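Local coordinates for ADP-ribose pyrophosphatase (Streptococcus suis, PDB 3O8S), which probably hydrolyses ADP-ribose, and perhaps related nucleoside diphosphate derivatives, as a member of the Nudix hydrolase family, at residues P69-R74 with Q104-N109; N109-V114 with V122-V127; K147-C152 with A190-A195. All coordinates share one frame; numbering follows the deposited sequence.

Contact 1: P69-R74 with Q104-N109; sequences PKLDTR and QSVKDN. With EDO (1,2-ethanediol), chain F.
Thr-73 meets both Val-106 and Asn-109, fastening strand 70-79 to the first turn of helix 106-118, the helix of the Nudix fold on one face of the mixed sheet. The packed part is small and buried. A chi1 of 58° sets OG1 of Thr-73 between its backbone N and carbonyl carbon and turns its branches to different partners. CG2 lies 4.0 Å from CG1 of Val-106, while OG1 accepts a bond from Asn-109 ND2 at 2.9 Å. The hydroxyl lies almost in the amide plane, but the N-H points somewhat past it, at 135°. Threonine suits the place, offering a methyl to the valine and an oxygen to the amide; that oxygen is also hydrogen-bonded to Gly-98 O. Asn-109 OD1 in turn accepts from the backbone N-H of Asp-101, which fixes the rotation of the amide. Leu-71 CD1 approaches Val-106 CG2 at 4.1 Å, the two side chains crossing nearly at right angles.

Packing gives way to polar groups at the helix start, which faces the second subunit. Ser-105 is the buried N-cap, its OG accepting from Asp-108 N at 3.2 Å. Lys-107 and Asp-108, partly exposed, reach Phe-205 (cation-pi) and Lys-135 (salt bridge) of that subunit. Asp-72 and Arg-74, buried on the strand face turned from the helix, form a side-on salt bridge, and Asp-72 OD2 also pairs with Lys-147. Arg-74 NE donates almost straight to OD2, which lies in the guanidinium plane; NH2 donates to OD1, tilted about 20° from it, and Arg-74 NH1 to O2 of the ethanediol at 2.9 Å.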
loop_
_atom_site.group_PDB
_atom_site.type_symbol
_atom_site.label_atom_id
_atom_site.label_comp_id
_atom_site.label_asym_id
_atom_site.label_seq_id
_atom_site.Cartn_x
_atom_site.Cartn_y
_atom_site.Cartn_z
ATOM N N PRO A 69 -10.954 -4.127 4.242
ATOM C CA PRO A 69 -10.703 -5.153 3.211
ATOM C C PRO A 69 -9.523 -6.059 3.565
ATOM O O PRO A 69 -8.534 -5.584 4.148
ATOM C CB PRO A 69 -10.382 -4.334 1.948
ATOM C CG PRO A 69 -10.786 -2.930 2.257
ATOM C CD PRO A 69 -10.619 -2.782 3.731
ATOM N N LYS A 70 -9.633 -7.365 3.216
ATOM C CA LYS A 70 -8.572 -8.352 3.432
ATOM C C LYS A 70 -7.342 -7.959 2.606
ATOM O O LYS A 70 -7.492 -7.493 1.473
ATOM C CB LYS A 70 -9.048 -9.772 3.070
ATOM C CG LYS A 70 -9.944 -10.403 4.124
ATOM N N LEU A 71 -6.143 -8.066 3.200
ATOM C CA LEU A 71 -4.888 -7.703 2.545
ATOM C C LEU A 71 -4.243 -8.905 1.874
ATOM O O LEU A 71 -4.040 -9.928 2.520
ATOM C CB LEU A 71 -3.892 -7.110 3.561
ATOM C CG LEU A 71 -3.556 -5.610 3.505
ATOM C CD1 LEU A 71 -2.381 -5.303 4.401
ATOM C CD2 LEU A 71 -3.200 -5.151 2.108
ATOM N N ASP A 72 -3.891 -8.766 0.589
ATOM C CA ASP A 72 -3.197 -9.788 -0.184
ATOM C C ASP A 72 -1.850 -9.232 -0.635
ATOM O O ASP A 72 -1.780 -8.096 -1.101
ATOM C CB ASP A 72 -4.031 -10.241 -1.389
ATOM C CG ASP A 72 -3.354 -11.294 -2.249
ATOM O OD1 ASP A 72 -3.199 -12.430 -1.775
ATOM O OD2 ASP A 72 -3.004 -10.980 -3.404
ATOM N N THR A 73 -0.777 -10.003 -0.444
ATOM C CA THR A 73 0.554 -9.570 -0.858
ATOM C C THR A 73 1.022 -10.480 -1.976
ATOM O O THR A 73 0.707 -11.665 -1.965
ATOM C CB THR A 73 1.524 -9.508 0.317
ATOM O OG1 THR A 73 1.607 -10.783 0.947
ATOM C CG2 THR A 73 1.144 -8.435 1.332
ATOM N N ARG A 74 1.681 -9.909 -2.987
ATOM C CA ARG A 74 2.234 -10.654 -4.131
ATOM C C ARG A 74 3.648 -10.211 -4.362
ATOM O O ARG A 74 3.911 -8.994 -4.398
ATOM C CB ARG A 74 1.402 -10.459 -5.415
ATOM C CG ARG A 74 -0.027 -11.016 -5.373
ATOM C CD ARG A 74 -0.100 -12.524 -5.521
ATOM N NE ARG A 74 -1.142 -13.066 -4.647
ATOM C CZ ARG A 74 -1.281 -14.349 -4.334
ATOM N NH1 ARG A 74 -0.467 -15.260 -4.850
ATOM N NH2 ARG A 74 -2.249 -14.735 -3.513
ATOM N N GLN A 104 2.016 -9.939 11.142
ATOM C CA GLN A 104 3.169 -9.569 10.331
ATOM C C GLN A 104 2.885 -8.387 9.433
ATOM O O GLN A 104 1.752 -8.189 8.992
ATOM C CB GLN A 104 3.653 -10.760 9.500
ATOM C CG GLN A 104 4.504 -11.715 10.330
ATOM C CD GLN A 104 4.894 -12.942 9.566
ATOM O OE1 GLN A 104 5.946 -12.989 8.918
ATOM N NE2 GLN A 104 4.073 -13.979 9.661
ATOM N N SER A 105 3.937 -7.600 9.168
ATOM C CA SER A 105 3.920 -6.459 8.264
ATOM C C SER A 105 3.901 -6.959 6.809
ATOM O O SER A 105 4.213 -8.126 6.565
ATOM C CB SER A 105 5.148 -5.582 8.506
ATOM O OG SER A 105 6.322 -6.169 7.959
ATOM N N VAL A 106 3.587 -6.069 5.856
ATOM C CA VAL A 106 3.522 -6.363 4.419
ATOM C C VAL A 106 4.853 -6.966 3.936
ATOM O O VAL A 106 4.848 -8.012 3.299
ATOM C CB VAL A 106 3.137 -5.087 3.610
ATOM C CG1 VAL A 106 3.437 -5.258 2.116
ATOM C CG2 VAL A 106 1.674 -4.740 3.817
ATOM N N LYS A 107 5.976 -6.304 4.253
ATOM C CA LYS A 107 7.331 -6.712 3.885
ATOM C C LYS A 107 7.681 -8.066 4.478
ATOM O O LYS A 107 8.080 -8.941 3.714
ATOM C CB LYS A 107 8.333 -5.634 4.329
ATOM C CG LYS A 107 9.796 -5.918 4.072
ATOM C CD LYS A 107 10.673 -4.697 4.371
ATOM C CE LYS A 107 10.706 -3.698 3.230
ATOM N NZ LYS A 107 11.645 -2.568 3.479
ATOM N N ASP A 108 7.503 -8.269 5.816
ATOM C CA ASP A 108 7.849 -9.537 6.464
ATOM C C ASP A 108 7.029 -10.674 5.878
ATOM O O ASP A 108 7.559 -11.771 5.650
ATOM C CB ASP A 108 7.661 -9.462 8.002
ATOM C CG ASP A 108 8.609 -8.506 8.714
ATOM O OD1 ASP A 108 9.721 -8.265 8.189
ATOM O OD2 ASP A 108 8.238 -8.002 9.800
ATOM N N ASN A 109 5.742 -10.397 5.614
ATOM C CA ASN A 109 4.810 -11.357 5.056
ATOM C C ASN A 109 5.231 -11.824 3.634
ATOM O O ASN A 109 5.269 -13.036 3.423
ATOM C CB ASN A 109 3.402 -10.780 5.048
ATOM C CG ASN A 109 2.347 -11.810 4.840
ATOM O OD1 ASN A 109 1.960 -12.535 5.758
ATOM N ND2 ASN A 109 1.863 -11.895 3.621
HETATM C C1 EDO F . 0.400 -19.974 -3.804
HETATM O O1 EDO F . -0.285 -19.925 -2.548
HETATM C C2 EDO F . 0.585 -18.556 -4.324
HETATM O O2 EDO F . -0.558 -18.165 -5.087
#

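Contact 2: N109-V114 with V122-V127; sequences NVVKEV and VEAQRV
Val-114 and Val-122 reach toward each other end to end, the CG1 methyls of the two residues 3.7 Å apart. The second methyl of Val-122 closes the pair: CG2 comes within 3.9 Å of Val-114 CB. One turn earlier on the helix, Val-111 packs mainly on the strand backbone. With CG1 anti to its own N (chi1 172°), it sets that methyl 3.7 Å from Val-122 O, and CG2 lies close to the same oxygen and to Ala-124 N. Ala-124 is small enough for the helix to approach, and its CB sits 4.2 Å from CG2 of Val-110, at a like distance from CG2 of Val-111.

Through these valines and the alanine, helix 106-118, the Nudix helix, packs on strand 120-132, which follows it in the chain after a tight reversal. The short segments run roughly antiparallel, at 142°, with axes 8.1 Å apart. In the next shell, Ile-77 of strand 70-79 touches both Val-114 and Val-122, and Cys-152 backs Val-122. Phe-205 of the second subunit packs on Ala-124. Farther along the strand, a classic beta bulge sets Gln-125 and Arg-126 together opposite the single residue Leu-151 of the neighbouring strand. A water lies between Val-111 O and Val-122 N; its 2.5 Å separation from Val-111 O is unusually short, so its exact position is doubtful.

Apart from that water, the segments meet through methyl groups and a carbonyl edged by methyls. Their relative placement therefore depends on the shapes of valine and alanine, helped by the neighbouring strands, rather than on directional polar bonds between them.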
loop_
_atom_site.group_PDB
_atom_site.type_symbol
_atom_site.label_atom_id
_atom_site.label_comp_id
_atom_site.label_asym_id
_atom_site.label_seq_id
_atom_site.Cartn_x
_atom_site.Cartn_y
_atom_site.Cartn_z
ATOM N N ASN A 109 5.742 -10.397 5.614
ATOM C CA ASN A 109 4.810 -11.357 5.056
ATOM C C ASN A 109 5.231 -11.824 3.634
ATOM O O ASN A 109 5.269 -13.036 3.423
ATOM C CB ASN A 109 3.402 -10.780 5.048
ATOM C CG ASN A 109 2.347 -11.810 4.840
ATOM O OD1 ASN A 109 1.960 -12.535 5.758
ATOM N ND2 ASN A 109 1.863 -11.895 3.621
ATOM N N VAL A 110 5.575 -10.899 2.686
ATOM C CA VAL A 110 5.981 -11.325 1.324
ATOM C C VAL A 110 7.253 -12.160 1.352
ATOM O O VAL A 110 7.305 -13.183 0.687
ATOM C CB VAL A 110 6.124 -10.224 0.223
ATOM C CG1 VAL A 110 4.793 -9.817 -0.330
ATOM C CG2 VAL A 110 6.945 -9.027 0.665
ATOM N N VAL A 111 8.273 -11.707 2.082
ATOM C CA VAL A 111 9.562 -12.389 2.219
ATOM C C VAL A 111 9.375 -13.823 2.769
ATOM O O VAL A 111 10.017 -14.743 2.259
ATOM C CB VAL A 111 10.530 -11.555 3.101
ATOM C CG1 VAL A 111 11.810 -12.326 3.425
ATOM C CG2 VAL A 111 10.854 -10.220 2.432
ATOM N N LYS A 112 8.526 -14.003 3.809
ATOM C CA LYS A 112 8.281 -15.318 4.401
ATOM C C LYS A 112 7.508 -16.203 3.417
ATOM O O LYS A 112 7.802 -17.391 3.313
ATOM C CB LYS A 112 7.530 -15.214 5.750
ATOM N N GLU A 113 6.539 -15.617 2.687
ATOM C CA GLU A 113 5.743 -16.345 1.701
ATOM C C GLU A 113 6.589 -16.814 0.532
ATOM O O GLU A 113 6.314 -17.881 0.005
ATOM C CB GLU A 113 4.592 -15.490 1.185
ATOM C CG GLU A 113 3.379 -15.516 2.092
ATOM C CD GLU A 113 2.386 -14.404 1.825
ATOM O OE1 GLU A 113 2.728 -13.452 1.083
ATOM O OE2 GLU A 113 1.270 -14.468 2.387
ATOM N N VAL A 114 7.598 -16.021 0.113
ATOM C CA VAL A 114 8.496 -16.383 -0.996
ATOM C C VAL A 114 9.340 -17.560 -0.565
ATOM O O VAL A 114 9.487 -18.504 -1.343
ATOM C CB VAL A 114 9.376 -15.211 -1.496
ATOM C CG1 VAL A 114 10.404 -15.688 -2.514
ATOM C CG2 VAL A 114 8.511 -14.127 -2.099
ATOM N N VAL A 122 14.644 -13.543 -0.620
ATOM C CA VAL A 122 14.484 -12.313 -1.371
ATOM C C VAL A 122 14.441 -11.151 -0.415
ATOM O O VAL A 122 14.158 -11.319 0.781
ATOM C CB VAL A 122 13.211 -12.313 -2.297
ATOM C CG1 VAL A 122 13.224 -13.477 -3.294
ATOM C CG2 VAL A 122 11.898 -12.265 -1.492
ATOM N N GLU A 123 14.672 -9.964 -0.948
ATOM C CA GLU A 123 14.516 -8.757 -0.165
ATOM C C GLU A 123 13.427 -7.897 -0.829
ATOM O O GLU A 123 13.450 -7.703 -2.045
ATOM C CB GLU A 123 15.847 -8.008 0.055
ATOM C CG GLU A 123 16.705 -7.741 -1.172
ATOM C CD GLU A 123 17.998 -6.994 -0.888
ATOM O OE1 GLU A 123 18.702 -7.340 0.093
ATOM O OE2 GLU A 123 18.322 -6.071 -1.669
ATOM N N ALA A 124 12.413 -7.500 -0.042
ATOM C CA ALA A 124 11.305 -6.643 -0.478
ATOM C C ALA A 124 11.883 -5.299 -0.864
ATOM O O ALA A 124 12.703 -4.760 -0.123
ATOM C CB ALA A 124 10.292 -6.504 0.635
ATOM N N GLN A 125 11.532 -4.787 -2.045
ATOM C CA GLN A 125 12.196 -3.596 -2.530
ATOM C C GLN A 125 11.291 -2.407 -2.806
ATOM O O GLN A 125 11.641 -1.286 -2.464
ATOM C CB GLN A 125 12.920 -3.979 -3.843
ATOM C CG GLN A 125 14.016 -3.036 -4.262
ATOM C CD GLN A 125 14.858 -3.643 -5.352
ATOM O OE1 GLN A 125 15.918 -4.197 -5.095
ATOM N NE2 GLN A 125 14.420 -3.531 -6.596
ATOM N N ARG A 126 10.196 -2.632 -3.520
ATOM C CA ARG A 126 9.388 -1.552 -4.010
ATOM C C ARG A 126 7.947 -1.959 -4.061
ATOM O O ARG A 126 7.641 -3.101 -4.397
ATOM C CB ARG A 126 9.929 -1.166 -5.436
ATOM C CG ARG A 126 8.933 -0.467 -6.410
ATOM C CD ARG A 126 9.628 -0.128 -7.724
ATOM N NE ARG A 126 10.552 1.000 -7.512
ATOM C CZ ARG A 126 11.385 1.488 -8.415
ATOM N NH1 ARG A 126 11.462 0.939 -9.621
ATOM N NH2 ARG A 126 12.137 2.536 -8.129
ATOM N N VAL A 127 7.050 -1.003 -3.759
ATOM C CA VAL A 127 5.614 -1.214 -3.895
ATOM C C VAL A 127 5.282 -0.900 -5.361
ATOM O O VAL A 127 5.386 0.249 -5.793
ATOM C CB VAL A 127 4.729 -0.404 -2.901
ATOM C CG1 VAL A 127 3.263 -0.858 -2.998
ATOM C CG2 VAL A 127 5.237 -0.559 -1.467
HETATM O O HOH W 1 12.275 -14.882 1.127
#

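Contact 3: K147-C152 with A190-A195; sequences KVFILC and ALCLEA
Cys-192 brings its sulfur up to the ring of Phe-149 obliquely, neither squarely over it nor level with it: SG stands 5.1 Å from the ring centroid, on a line 57° off the ring normal. The nearest ring atom is CD2, 4.0 Å from SG. Cysteine suits the helix side: it is slim enough to fit against a large ring, yet its polarisable sulfur makes a sulfur-aromatic contact, probably mildly favourable. Phenylalanine suits the strand side in turn, since its long flat ring can reach across the gap between sheet and helix to meet so short a side chain.

Leu-151, two residues farther along the strand and on the same side of it, is turned to backbone atoms. Its CG runs anti to N (chi1 169°), carrying the forked end out toward the helix, where CD2 lies 4.1 Å from Ala-195 O. The other branch, CD1, is 4.4 Å from Cys-192 O. Alanine at 195 keeps the helix surface low where this fork arrives.

The pairing joins strand 145-157 to helix 186-197, which covers one face of the Nudix sheet, while Ile-150 points away and touches Val-106 and Val-110 of the helix on the other face: an alpha/beta/alpha sandwich. Strand and helix segments cross at -41° with axes 9.2 Å apart.

Arg-74 of the adjoining strand packs on Phe-149, and Ala-76 on Cys-192. Ala-195 O receives a weak hydrogen bond from Arg-126 NH1, and an acetate ion lies about 4 Å from the side chain of Leu-151.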
loop_
_atom_site.group_PDB
_atom_site.type_symbol
_atom_site.label_atom_id
_atom_site.label_comp_id
_atom_site.label_asym_id
_atom_site.label_seq_id
_atom_site.Cartn_x
_atom_site.Cartn_y
_atom_site.Cartn_z
ATOM N N LYS A 147 -4.918 -5.629 -2.893
ATOM C CA LYS A 147 -3.754 -6.405 -3.307
ATOM C C LYS A 147 -2.522 -5.544 -3.358
ATOM O O LYS A 147 -2.512 -4.545 -4.081
ATOM C CB LYS A 147 -3.986 -7.043 -4.679
ATOM C CG LYS A 147 -5.131 -8.030 -4.740
ATOM C CD LYS A 147 -5.333 -8.407 -6.184
ATOM C CE LYS A 147 -5.164 -9.873 -6.448
ATOM N NZ LYS A 147 -3.841 -10.364 -6.022
ATOM N N VAL A 148 -1.470 -5.940 -2.641
ATOM C CA VAL A 148 -0.196 -5.194 -2.653
ATOM C C VAL A 148 0.831 -6.009 -3.458
ATOM O O VAL A 148 1.166 -7.126 -3.071
ATOM C CB VAL A 148 0.317 -4.881 -1.219
ATOM C CG1 VAL A 148 1.552 -3.985 -1.257
ATOM C CG2 VAL A 148 -0.770 -4.233 -0.368
ATOM N N PHE A 149 1.276 -5.471 -4.601
ATOM C CA PHE A 149 2.306 -6.070 -5.443
ATOM C C PHE A 149 3.628 -5.475 -5.022
ATOM O O PHE A 149 3.776 -4.261 -5.058
ATOM C CB PHE A 149 2.013 -5.829 -6.926
ATOM C CG PHE A 149 0.849 -6.644 -7.439
ATOM C CD1 PHE A 149 -0.460 -6.193 -7.283
ATOM C CD2 PHE A 149 1.058 -7.878 -8.056
ATOM C CE1 PHE A 149 -1.529 -6.943 -7.750
ATOM C CE2 PHE A 149 -0.013 -8.627 -8.533
ATOM C CZ PHE A 149 -1.297 -8.154 -8.375
ATOM N N ILE A 150 4.566 -6.322 -4.571
ATOM C CA ILE A 150 5.871 -5.910 -4.087
ATOM C C ILE A 150 6.961 -6.438 -5.029
ATOM O O ILE A 150 7.036 -7.644 -5.277
ATOM C CB ILE A 150 6.109 -6.394 -2.613
ATOM C CG1 ILE A 150 4.949 -5.953 -1.634
ATOM C CG2 ILE A 150 7.533 -6.027 -2.081
ATOM C CD1 ILE A 150 4.934 -4.504 -1.267
ATOM N N LEU A 151 7.830 -5.533 -5.511
ATOM C CA LEU A 151 8.955 -5.948 -6.313
ATOM C C LEU A 151 10.033 -6.398 -5.335
ATOM O O LEU A 151 10.301 -5.697 -4.364
ATOM C CB LEU A 151 9.419 -4.847 -7.270
ATOM C CG LEU A 151 10.752 -5.068 -7.980
ATOM C CD1 LEU A 151 10.593 -6.067 -9.141
ATOM C CD2 LEU A 151 11.317 -3.746 -8.472
ATOM N N CYS A 152 10.535 -7.627 -5.524
ATOM C CA CYS A 152 11.549 -8.239 -4.674
ATOM C C CYS A 152 12.758 -8.554 -5.493
ATOM O O CYS A 152 12.670 -8.891 -6.672
ATOM C CB CYS A 152 11.039 -9.495 -3.970
ATOM S SG CYS A 152 9.598 -9.247 -2.895
ATOM N N ALA A 190 3.051 -7.484 -16.290
ATOM C CA ALA A 190 3.680 -6.497 -17.177
ATOM C C ALA A 190 3.981 -5.203 -16.390
ATOM O O ALA A 190 5.082 -4.651 -16.513
ATOM C CB ALA A 190 2.791 -6.221 -18.384
ATOM N N LEU A 191 3.069 -4.806 -15.489
ATOM C CA LEU A 191 3.280 -3.650 -14.607
ATOM C C LEU A 191 4.496 -3.884 -13.683
ATOM O O LEU A 191 5.339 -2.993 -13.523
ATOM C CB LEU A 191 2.014 -3.328 -13.773
ATOM C CG LEU A 191 2.029 -1.956 -13.050
ATOM C CD1 LEU A 191 1.844 -0.794 -14.065
ATOM C CD2 LEU A 191 0.975 -1.895 -11.913
ATOM N N CYS A 192 4.597 -5.091 -13.106
ATOM C CA CYS A 192 5.733 -5.477 -12.251
ATOM C C CYS A 192 7.052 -5.427 -13.034
ATOM O O CYS A 192 8.032 -4.893 -12.508
ATOM C CB CYS A 192 5.498 -6.856 -11.643
ATOM S SG CYS A 192 4.150 -6.907 -10.436
ATOM N N LEU A 193 7.067 -5.909 -14.316
ATOM C CA LEU A 193 8.276 -5.854 -15.167
ATOM C C LEU A 193 8.714 -4.400 -15.402
ATOM O O LEU A 193 9.901 -4.071 -15.247
ATOM C CB LEU A 193 8.060 -6.580 -16.505
ATOM C CG LEU A 193 9.211 -6.521 -17.547
ATOM C CD1 LEU A 193 10.497 -7.147 -17.014
ATOM C CD2 LEU A 193 8.812 -7.189 -18.826
ATOM N N GLU A 194 7.743 -3.530 -15.735
ATOM C CA GLU A 194 7.979 -2.109 -15.937
ATOM C C GLU A 194 8.592 -1.497 -14.650
ATOM O O GLU A 194 9.573 -0.771 -14.755
ATOM C CB GLU A 194 6.675 -1.400 -16.364
ATOM C CG GLU A 194 6.853 0.040 -16.823
ATOM C CD GLU A 194 5.567 0.845 -16.933
ATOM O OE1 GLU A 194 4.503 0.235 -17.203
ATOM O OE2 GLU A 194 5.623 2.085 -16.742
ATOM N N ALA A 195 8.059 -1.839 -13.449
ATOM C CA ALA A 195 8.623 -1.381 -12.166
ATOM C C ALA A 195 10.069 -1.878 -11.976
ATOM O O ALA A 195 10.928 -1.095 -11.547
ATOM C CB ALA A 195 7.760 -1.848 -11.005
#

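Contacts 1 and 2 use successive parts of helix 106-118 and share Asn-109; their centres lie 9 Å apart. Contact 3 uses the opposite face of the same sheet, its centre 14 Å from contact 1 and 11 Å from contact 2. Its strand runs between the other two strands: Val-148 N lies 2.7 Å from Asp-72 O, and Leu-151 N 2.7 Å from Arg-126 O, both probable hydrogen bonds. The ethanediol and acetate probably come from the crystallisation liquor. Helix 106-118 carries the helical part of the Nudix signature, so contacts 1 and 2 probably position the helix that supplies metal-binding glutamates in relatives. Both also touch the second subunit, as does Ile-150 of contact 3.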